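Local coordinates for VP4 protein (Tellina virus 1, PDB 3P06), which is a serine protease, caught here as an intramolecular acyl-enzyme, that probably cleaves the birnavirus polyprotein into its final products, at residues A7-P13 with T118-T124; V81-T85 with P181-S187; A84-S88 with S115-P119; L70-I76 with A107-D111. All blocks are in the same frame, centred on the assembly; numbering follows the deposited sequence.

Contact 1: A7-P13 with T118-T124. With SO4 (sulfate ion), chain B.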
# COMPACT_ATOMS: atom_id res chain seq x y z
N ALA A 7 13.26 4.93 -2.88
CA ALA A 7 12.17 4.09 -3.37
C ALA A 7 11.09 5.00 -3.79
O ALA A 7 10.88 6.08 -3.21
CB ALA A 7 11.61 3.21 -2.23
N VAL A 8 10.36 4.53 -4.77
CA VAL A 8 9.20 5.25 -5.25
C VAL A 8 8.06 4.23 -5.28
O VAL A 8 8.28 3.08 -5.64
CB VAL A 8 9.53 5.90 -6.62
CG1 VAL A 8 8.27 6.32 -7.38
CG2 VAL A 8 10.47 7.14 -6.39
N GLY A 9 6.87 4.64 -4.87
CA GLY A 9 5.72 3.77 -4.92
C GLY A 9 4.50 4.49 -4.40
O GLY A 9 4.44 5.72 -4.45
N VAL A 10 3.52 3.73 -3.90
CA VAL A 10 2.29 4.35 -3.44
C VAL A 10 1.91 3.79 -2.05
O VAL A 10 1.89 2.55 -1.85
CB VAL A 10 1.12 4.15 -4.49
CG1 VAL A 10 -0.23 4.64 -3.92
CG2 VAL A 10 1.45 4.90 -5.82
N LEU A 11 1.66 4.71 -1.12
CA LEU A 11 1.40 4.36 0.25
C LEU A 11 -0.03 3.75 0.39
O LEU A 11 -0.95 4.16 -0.28
CB LEU A 11 1.44 5.62 1.11
CG LEU A 11 2.91 6.01 1.42
CD1 LEU A 11 2.88 7.38 2.04
CD2 LEU A 11 3.54 5.00 2.35
N LEU A 12 -0.19 2.83 1.31
CA LEU A 12 -1.52 2.28 1.59
C LEU A 12 -1.64 2.08 3.11
O LEU A 12 -0.72 1.61 3.77
CB LEU A 12 -1.76 0.93 0.83
CG LEU A 12 -0.79 -0.19 1.20
CD1 LEU A 12 -1.59 -1.32 1.88
CD2 LEU A 12 -0.03 -0.80 -0.04
N PRO A 13 -2.80 2.42 3.66
CA PRO A 13 -3.03 2.24 5.10
C PRO A 13 -3.36 0.78 5.46
O PRO A 13 -3.96 0.07 4.66
CB PRO A 13 -4.24 3.18 5.39
CG PRO A 13 -5.03 3.13 4.14
CD PRO A 13 -3.96 3.05 2.99
N THR A 118 7.00 9.49 -5.14
CA THR A 118 5.79 8.92 -4.49
C THR A 118 4.81 10.08 -4.29
O THR A 118 5.24 11.16 -3.85
CB THR A 118 6.23 8.41 -3.11
OG1 THR A 118 7.17 7.34 -3.31
CG2 THR A 118 5.07 7.96 -2.24
N PRO A 119 3.51 9.89 -4.62
CA PRO A 119 2.52 10.95 -4.42
C PRO A 119 2.23 11.16 -2.91
O PRO A 119 2.33 10.22 -2.11
CB PRO A 119 1.23 10.38 -5.10
CG PRO A 119 1.38 8.97 -5.13
CD PRO A 119 2.91 8.70 -5.27
N PHE A 120 1.85 12.37 -2.55
CA PHE A 120 1.52 12.63 -1.17
C PHE A 120 0.05 12.30 -1.02
O PHE A 120 -0.79 13.20 -0.96
CB PHE A 120 1.81 14.08 -0.86
CG PHE A 120 1.59 14.45 0.57
CD1 PHE A 120 2.36 13.89 1.57
CD2 PHE A 120 0.62 15.42 0.91
CE1 PHE A 120 2.14 14.23 2.92
CE2 PHE A 120 0.41 15.75 2.29
CZ PHE A 120 1.19 15.18 3.25
N LEU A 121 -0.25 11.00 -0.97
CA LEU A 121 -1.61 10.56 -0.96
C LEU A 121 -1.57 9.08 -0.68
O LEU A 121 -0.76 8.35 -1.27
CB LEU A 121 -2.23 10.78 -2.34
CG LEU A 121 -3.72 10.45 -2.49
CD1 LEU A 121 -4.56 11.48 -1.83
CD2 LEU A 121 -4.16 10.30 -3.95
N MSE A 122 -2.43 8.59 0.19
CA MSE A 122 -2.46 7.16 0.46
C MSE A 122 -3.61 6.60 -0.34
O MSE A 122 -4.59 7.32 -0.65
CB MSE A 122 -2.71 6.91 1.95
CG MSE A 122 -1.57 7.48 2.82
SE MSE A 122 -1.93 6.87 4.69
CE MSE A 122 -0.94 5.20 4.47
N VAL A 123 -3.52 5.32 -0.67
CA VAL A 123 -4.58 4.75 -1.49
C VAL A 123 -5.07 3.42 -0.91
O VAL A 123 -4.26 2.61 -0.50
CB VAL A 123 -4.05 4.58 -2.95
CG1 VAL A 123 -5.03 3.77 -3.80
CG2 VAL A 123 -3.74 6.01 -3.60
N THR A 124 -6.37 3.17 -0.84
CA THR A 124 -6.83 1.85 -0.35
C THR A 124 -7.90 1.30 -1.29
O THR A 124 -8.77 2.06 -1.77
CB THR A 124 -7.39 1.92 1.17
OG1 THR A 124 -7.62 0.60 1.71
CG2 THR A 124 -8.71 2.64 1.24
S SO4 B . -10.81 -0.99 2.23
O1 SO4 B . -10.36 -0.72 0.89
O2 SO4 B . -10.96 0.29 2.91
O3 SO4 B . -12.09 -1.65 2.12
O4 SO4 B . -9.99 -1.88 3.01
O HOH W 1 8.87 7.05 -1.51
O HOH W 2 1.54 7.42 -1.89
O HOH W 3 -5.39 -0.41 2.63
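Start at T118, whose OG1 accepts a hydrogen bond from G9 N at 3.1 Å and gives its own proton to water 1, 2.5 Å away; that water donates in turn to A7 O. P119 lays its ring beside V10, with CD 4.1 Å from V10 CG2. F120 then centres an inverse gamma turn, which carries the chain off the strand. Water 2 fills the gap, accepting from L11 N (2.8 Å) and donating to P119 O (2.9 Å) and L121 O (2.6 Å). Selenomethionine M122 packs CG on L11 CB (3.9 Å) and CE on P13 CB (4.0 Å). V123 makes the direct backbone-to-backbone hydrogen bond of the contact, N to L11 O at 2.8 Å, and sets CG2 3.8 Å from V10 CG1. At T124, OG1 meets water 3 at 2.6 Å and also bonds K141, a predicted active-site residue. Strand 153-155 runs beside M122 and V123 in a parallel sheet, helices 104-111 and 166-173 both press on V123, and L11 and M122 lean on strand 21-31.

Contact 2: V81-T85 with P181-S187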
# COMPACT_ATOMS: atom_id res chain seq x y z
N VAL A 81 6.17 0.36 6.14
CA VAL A 81 7.02 1.55 6.26
C VAL A 81 6.65 2.28 7.51
O VAL A 81 5.45 2.33 7.89
CB VAL A 81 6.90 2.48 5.03
CG1 VAL A 81 7.24 1.71 3.73
CG2 VAL A 81 5.51 3.09 4.90
N VAL A 82 7.65 2.81 8.20
CA VAL A 82 7.31 3.62 9.38
C VAL A 82 7.52 5.10 9.07
O VAL A 82 7.15 5.97 9.88
CB VAL A 82 8.12 3.19 10.66
CG1 VAL A 82 7.59 1.82 11.18
CG2 VAL A 82 9.68 3.12 10.44
N GLN A 83 8.19 5.37 7.93
CA GLN A 83 8.44 6.75 7.47
C GLN A 83 8.45 6.76 5.99
O GLN A 83 8.92 5.79 5.39
CB GLN A 83 9.79 7.37 7.92
CG GLN A 83 9.89 7.53 9.40
CD GLN A 83 11.20 8.16 9.85
OE1 GLN A 83 12.01 8.60 9.06
NE2 GLN A 83 11.38 8.22 11.16
N ALA A 84 7.94 7.83 5.39
CA ALA A 84 8.04 7.99 3.94
C ALA A 84 8.28 9.43 3.55
O ALA A 84 7.78 10.37 4.23
CB ALA A 84 6.76 7.43 3.23
N THR A 85 9.03 9.62 2.45
CA THR A 85 9.20 10.93 1.86
C THR A 85 8.85 10.76 0.38
O THR A 85 8.52 9.65 -0.03
CB THR A 85 10.67 11.51 2.01
OG1 THR A 85 11.60 10.71 1.23
CG2 THR A 85 11.12 11.57 3.51
N PRO A 181 7.57 17.53 4.73
CA PRO A 181 8.69 16.75 4.18
C PRO A 181 8.57 15.23 4.32
O PRO A 181 9.18 14.49 3.54
CB PRO A 181 9.93 17.28 4.97
CG PRO A 181 9.38 18.08 6.11
CD PRO A 181 8.05 18.61 5.61
N MSE A 182 7.80 14.77 5.29
CA MSE A 182 7.84 13.34 5.68
C MSE A 182 6.55 13.01 6.43
O MSE A 182 5.99 13.90 7.07
CB MSE A 182 9.03 13.13 6.61
CG MSE A 182 9.26 11.74 7.20
SE MSE A 182 10.45 11.91 8.83
CE MSE A 182 11.58 13.45 8.42
N VAL A 183 6.10 11.76 6.32
CA VAL A 183 5.01 11.25 7.11
C VAL A 183 5.58 10.11 7.91
O VAL A 183 6.47 9.35 7.44
CB VAL A 183 3.72 10.78 6.26
CG1 VAL A 183 2.94 12.02 5.77
CG2 VAL A 183 4.06 9.87 5.05
N THR A 184 5.10 9.96 9.13
CA THR A 184 5.54 8.80 9.88
C THR A 184 4.32 7.95 10.33
O THR A 184 3.20 8.48 10.43
CB THR A 184 6.40 9.21 11.04
OG1 THR A 184 5.56 9.90 11.97
CG2 THR A 184 7.51 10.19 10.57
N PHE A 185 4.55 6.67 10.62
CA PHE A 185 3.46 5.75 10.99
C PHE A 185 3.93 4.89 12.12
O PHE A 185 5.14 4.73 12.29
CB PHE A 185 3.11 4.87 9.81
CG PHE A 185 2.76 5.62 8.59
CD1 PHE A 185 1.45 6.16 8.42
CD2 PHE A 185 3.71 5.82 7.59
CE1 PHE A 185 1.11 6.92 7.26
CE2 PHE A 185 3.37 6.54 6.40
CZ PHE A 185 2.07 7.10 6.26
N SER A 186 2.99 4.34 12.92
CA SER A 186 3.29 3.36 13.97
C SER A 186 3.58 2.01 13.32
O SER A 186 3.08 1.69 12.21
CB SER A 186 2.07 3.16 14.92
OG SER A 186 2.04 4.18 15.90
N SER A 187 4.35 1.19 14.01
CA SER A 187 4.52 -0.17 13.54
C SER A 187 3.81 -1.16 14.47
O SER A 187 3.47 -0.82 15.59
CB SER A 187 6.00 -0.52 13.41
OG SER A 187 6.71 -0.12 14.58
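Three backbone hydrogen bonds hold these two antiparallel pieces, whose end-to-end directions differ by 176°. A84 and V183 form a hydrogen-bonded pair, with A84 N to V183 O at 2.9 Å and V183 N to A84 O at 3.0 Å; further on, F185 N reaches V82 O at 2.8 Å. CA-H···O contacts fill in between them: Q83 CA lies 3.3 Å from V183 O, and M182 CA 3.3 Å from A84 O. Side-chain packing differs on the two faces. A84 CB and V183 CG2 meet at 4.1 Å on the inner face, where L11 of strand 9-18 touches both residues, while the non-hydrogen-bonded pair Q83 and T184 faces the other way, with Q83 CG 3.8 Å from T184 CG2. F185 brings CD2 within 4.2 Å of V81 CG2, and V82 CG1 packs on S187 CB at 3.6 Å. This is antiparallel sheet pairing at an edge: within the chain, strand 183-184 is one of the two outermost strands of a small four-stranded antiparallel sheet, next to 83-84.

Contact 3: A84-S88 with S115-P119. With URE (urea), chain G.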
# COMPACT_ATOMS: atom_id res chain seq x y z
N ALA A 84 7.94 7.83 5.39
CA ALA A 84 8.04 7.99 3.94
C ALA A 84 8.28 9.43 3.55
O ALA A 84 7.78 10.37 4.23
CB ALA A 84 6.76 7.43 3.23
N THR A 85 9.03 9.62 2.45
CA THR A 85 9.20 10.93 1.86
C THR A 85 8.85 10.76 0.38
O THR A 85 8.52 9.65 -0.03
CB THR A 85 10.67 11.51 2.01
OG1 THR A 85 11.60 10.71 1.23
CG2 THR A 85 11.12 11.57 3.51
N ALA A 86 8.93 11.84 -0.40
CA ALA A 86 8.78 11.72 -1.88
C ALA A 86 9.69 10.67 -2.55
O ALA A 86 9.34 10.08 -3.60
CB ALA A 86 8.93 13.10 -2.53
N THR A 87 10.84 10.36 -1.93
CA THR A 87 11.81 9.49 -2.59
C THR A 87 12.48 8.45 -1.71
O THR A 87 13.42 7.76 -2.15
CB THR A 87 12.99 10.33 -3.28
OG1 THR A 87 13.71 11.03 -2.25
CG2 THR A 87 12.45 11.32 -4.26
N SER A 88 12.01 8.31 -0.48
CA SER A 88 12.60 7.28 0.38
C SER A 88 11.61 6.73 1.37
O SER A 88 10.58 7.40 1.69
CB SER A 88 13.82 7.87 1.12
OG SER A 88 13.31 8.80 2.03
N SER A 115 6.19 9.25 -12.45
CA SER A 115 6.73 10.53 -11.99
C SER A 115 8.08 10.46 -11.31
O SER A 115 8.81 11.47 -11.31
CB SER A 115 5.74 11.27 -11.10
OG SER A 115 5.44 10.49 -9.95
N GLN A 116 8.45 9.31 -10.75
CA GLN A 116 9.77 9.25 -10.07
C GLN A 116 9.68 9.85 -8.65
O GLN A 116 10.69 10.00 -7.94
CB GLN A 116 10.78 10.03 -10.93
CG GLN A 116 12.17 10.21 -10.36
CD GLN A 116 13.01 8.97 -10.61
OE1 GLN A 116 13.45 8.73 -11.74
NE2 GLN A 116 13.22 8.17 -9.56
N GLN A 117 8.47 10.23 -8.25
CA GLN A 117 8.22 10.64 -6.87
C GLN A 117 6.97 9.92 -6.38
O GLN A 117 5.97 9.79 -7.10
CB GLN A 117 8.00 12.16 -6.77
CG GLN A 117 9.15 13.03 -7.14
CD GLN A 117 9.15 14.27 -6.28
OE1 GLN A 117 8.09 14.72 -5.84
NE2 GLN A 117 10.34 14.80 -5.99
N THR A 118 7.00 9.49 -5.14
CA THR A 118 5.79 8.92 -4.49
C THR A 118 4.81 10.08 -4.29
O THR A 118 5.24 11.16 -3.85
CB THR A 118 6.23 8.41 -3.11
OG1 THR A 118 7.17 7.34 -3.31
CG2 THR A 118 5.07 7.96 -2.24
N PRO A 119 3.51 9.89 -4.62
CA PRO A 119 2.52 10.95 -4.42
C PRO A 119 2.23 11.16 -2.91
O PRO A 119 2.33 10.22 -2.11
CB PRO A 119 1.23 10.38 -5.10
CG PRO A 119 1.38 8.97 -5.13
CD PRO A 119 2.91 8.70 -5.27
C URE G . 3.84 14.02 -7.17
O URE G . 2.72 13.53 -7.34
N1 URE G . 4.52 14.47 -8.22
N2 URE G . 4.45 14.10 -5.97
O HOH W 1 8.87 7.05 -1.51
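A beta-hairpin turn meets the loop that lines one side of the urea pocket. Residues 84-88 carry the chain from strand 83-84 back into the antiparallel strand 88-92, and S115-P119 supplies Q117, T118 and P119 to the urea site. The turn is well braced by itself. T85 N donates to S88 O at 2.8 Å, and T85 OG1 accepts from T87 N at 3.3 Å, which makes an ST turn; T85 OG1 also shares a 2.7 Å hydrogen bond with S88 OG. With the tip held this way, A86 O faces the second loop and takes a hydrogen bond from T118 N at 2.9 Å, the one direct hydrogen bond between the segments. Q117 CA adds a CA-H···O contact to A86 O at 3.5 Å, and Q117 OE1 comes within 3.8 Å of A86 CB, so A86 carries most of the hairpin's buried surface here. Urea itself is loosely approached by this loop: its N2 lies 3.7 Å from both Q117 OE1 and T118 O, while K176 provides a backbone hydrogen bond. Beside the direct bond, T118 points its CA-to-CB bond toward the hairpin; OG1 accepts from G9 N and donates to water 1 at 2.5 Å, and water 1 donates to T85 O at 3.0 Å.

Contact 4: L70-I76 with A107-D111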
# COMPACT_ATOMS: atom_id res chain seq x y z
N LEU A 70 -4.41 -8.85 -11.59
CA LEU A 70 -4.09 -7.43 -11.64
C LEU A 70 -3.32 -7.04 -12.92
O LEU A 70 -2.48 -7.81 -13.39
CB LEU A 70 -3.30 -6.97 -10.38
CG LEU A 70 -4.07 -7.08 -9.08
CD1 LEU A 70 -3.13 -6.96 -7.81
CD2 LEU A 70 -5.18 -6.05 -9.09
N PRO A 71 -3.60 -5.85 -13.47
CA PRO A 71 -2.92 -5.33 -14.69
C PRO A 71 -1.58 -4.68 -14.31
O PRO A 71 -1.35 -3.52 -14.57
CB PRO A 71 -3.92 -4.28 -15.25
CG PRO A 71 -4.74 -3.88 -14.03
CD PRO A 71 -4.61 -4.91 -12.93
N ILE A 72 -0.74 -5.41 -13.58
CA ILE A 72 0.56 -4.91 -13.17
C ILE A 72 1.56 -5.63 -14.10
O ILE A 72 1.55 -6.88 -14.20
CB ILE A 72 0.82 -5.25 -11.67
CG1 ILE A 72 -0.10 -4.40 -10.77
CG2 ILE A 72 2.32 -5.13 -11.32
CD1 ILE A 72 -0.09 -4.81 -9.34
N LYS A 73 2.40 -4.84 -14.79
CA LYS A 73 3.39 -5.42 -15.74
C LYS A 73 4.79 -5.51 -15.16
O LYS A 73 5.54 -6.35 -15.58
CB LYS A 73 3.39 -4.65 -17.07
CG LYS A 73 1.95 -4.48 -17.55
CD LYS A 73 1.84 -4.07 -18.97
CE LYS A 73 2.01 -2.58 -19.14
NZ LYS A 73 2.13 -2.36 -20.62
N GLY A 74 5.14 -4.67 -14.20
CA GLY A 74 6.49 -4.70 -13.64
C GLY A 74 6.54 -5.42 -12.27
O GLY A 74 5.60 -6.19 -11.91
N ALA A 75 7.62 -5.20 -11.52
CA ALA A 75 7.76 -5.81 -10.18
C ALA A 75 7.24 -4.82 -9.14
O ALA A 75 7.50 -3.61 -9.28
CB ALA A 75 9.22 -6.21 -9.92
N ILE A 76 6.47 -5.29 -8.15
CA ILE A 76 5.99 -4.43 -7.07
C ILE A 76 6.32 -5.23 -5.82
O ILE A 76 6.12 -6.45 -5.80
CB ILE A 76 4.46 -4.19 -7.11
CG1 ILE A 76 4.00 -3.39 -8.35
CG2 ILE A 76 3.96 -3.49 -5.75
CD1 ILE A 76 4.31 -1.87 -8.30
N ALA A 107 -0.81 -0.80 -5.47
CA ALA A 107 0.12 -1.57 -6.30
C ALA A 107 -0.16 -1.29 -7.79
O ALA A 107 0.79 -1.16 -8.58
CB ALA A 107 -0.04 -3.04 -6.03
N CYS A 108 -1.43 -1.21 -8.18
CA CYS A 108 -1.75 -0.82 -9.58
C CYS A 108 -1.30 0.62 -9.88
O CYS A 108 -0.81 0.92 -10.99
CB CYS A 108 -3.25 -0.92 -9.87
SG CYS A 108 -3.79 -2.66 -9.87
N ALA A 109 -1.59 1.53 -8.95
CA ALA A 109 -1.18 2.92 -9.13
C ALA A 109 0.35 3.05 -9.13
O ALA A 109 0.89 3.80 -9.94
CB ALA A 109 -1.84 3.84 -8.11
N ALA A 110 1.07 2.29 -8.30
CA ALA A 110 2.54 2.34 -8.24
C ALA A 110 3.10 1.77 -9.55
O ALA A 110 4.13 2.29 -10.08
CB ALA A 110 3.08 1.54 -7.11
N ASP A 111 2.44 0.74 -10.09
CA ASP A 111 2.96 0.13 -11.37
C ASP A 111 2.98 1.10 -12.59
O ASP A 111 3.90 1.05 -13.46
CB ASP A 111 2.20 -1.11 -11.76
CG ASP A 111 2.94 -1.90 -12.87
OD1 ASP A 111 4.11 -2.34 -12.61
OD2 ASP A 111 2.38 -2.06 -13.98
O HOH W 4 6.19 -1.81 -11.25
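One aspartate carboxylate accepts from two successive backbone amides: K73 N donates to D111 OD2 at 2.9 Å and G74 N to D111 OD1 at 3.0 Å. The last turn of helix 104-111 is thereby tied to the loop that leads into strand 75-81. G74 suits the spot, since a CB there would lie only about 3.2 Å from D111 OD1. Water 4 extends the polar side, donating to D111 OD1 at 2.5 Å and to A75 O at 3.0 Å. Away from the carboxylate the contact turns apolar. I72 places CD1 3.8 Å from A107 CB, and I76 packs CG2 against A107 CB (4.0 Å) and CD1 against A110 CB (3.8 Å). The small alanine side chains let the isoleucines come close to the helix backbone, I76 CD1 lying 3.6 Å from A107 O. On another side of the helix, C108 SG meets L70 CD2 at 3.7 Å and P71 CD at 3.9 Å, and helix 166-173 also covers C108 through L166. Overall this is helix-on-sheet packing of an alpha/beta protease, made by the helix that follows closely after the predicted nucleophile S102.

In the fold
Contact 1 sits nearest the middle of the chain, its centre about 6 Å from the chain's centre, and each of the others touches it. Contact 3 shares T118, P119 and water 1 with it, and A7 N probably hydrogen-bonds T87 O at 2.9 Å. Contact 2 meets it through F120 CE1 and V183 CG1 at 3.7 Å, contact 4 through V10 CG2 and A110 N at 3.6 Å. Contacts 2 and 4 lie on opposite sides of the chain's centre, their own centres about 22 Å apart. Toward the predicted catalytic residues, the T124 side chain comes within about 3 Å of K141 and 4 Å of S102, whereas urea sits at the other end of T118-T124.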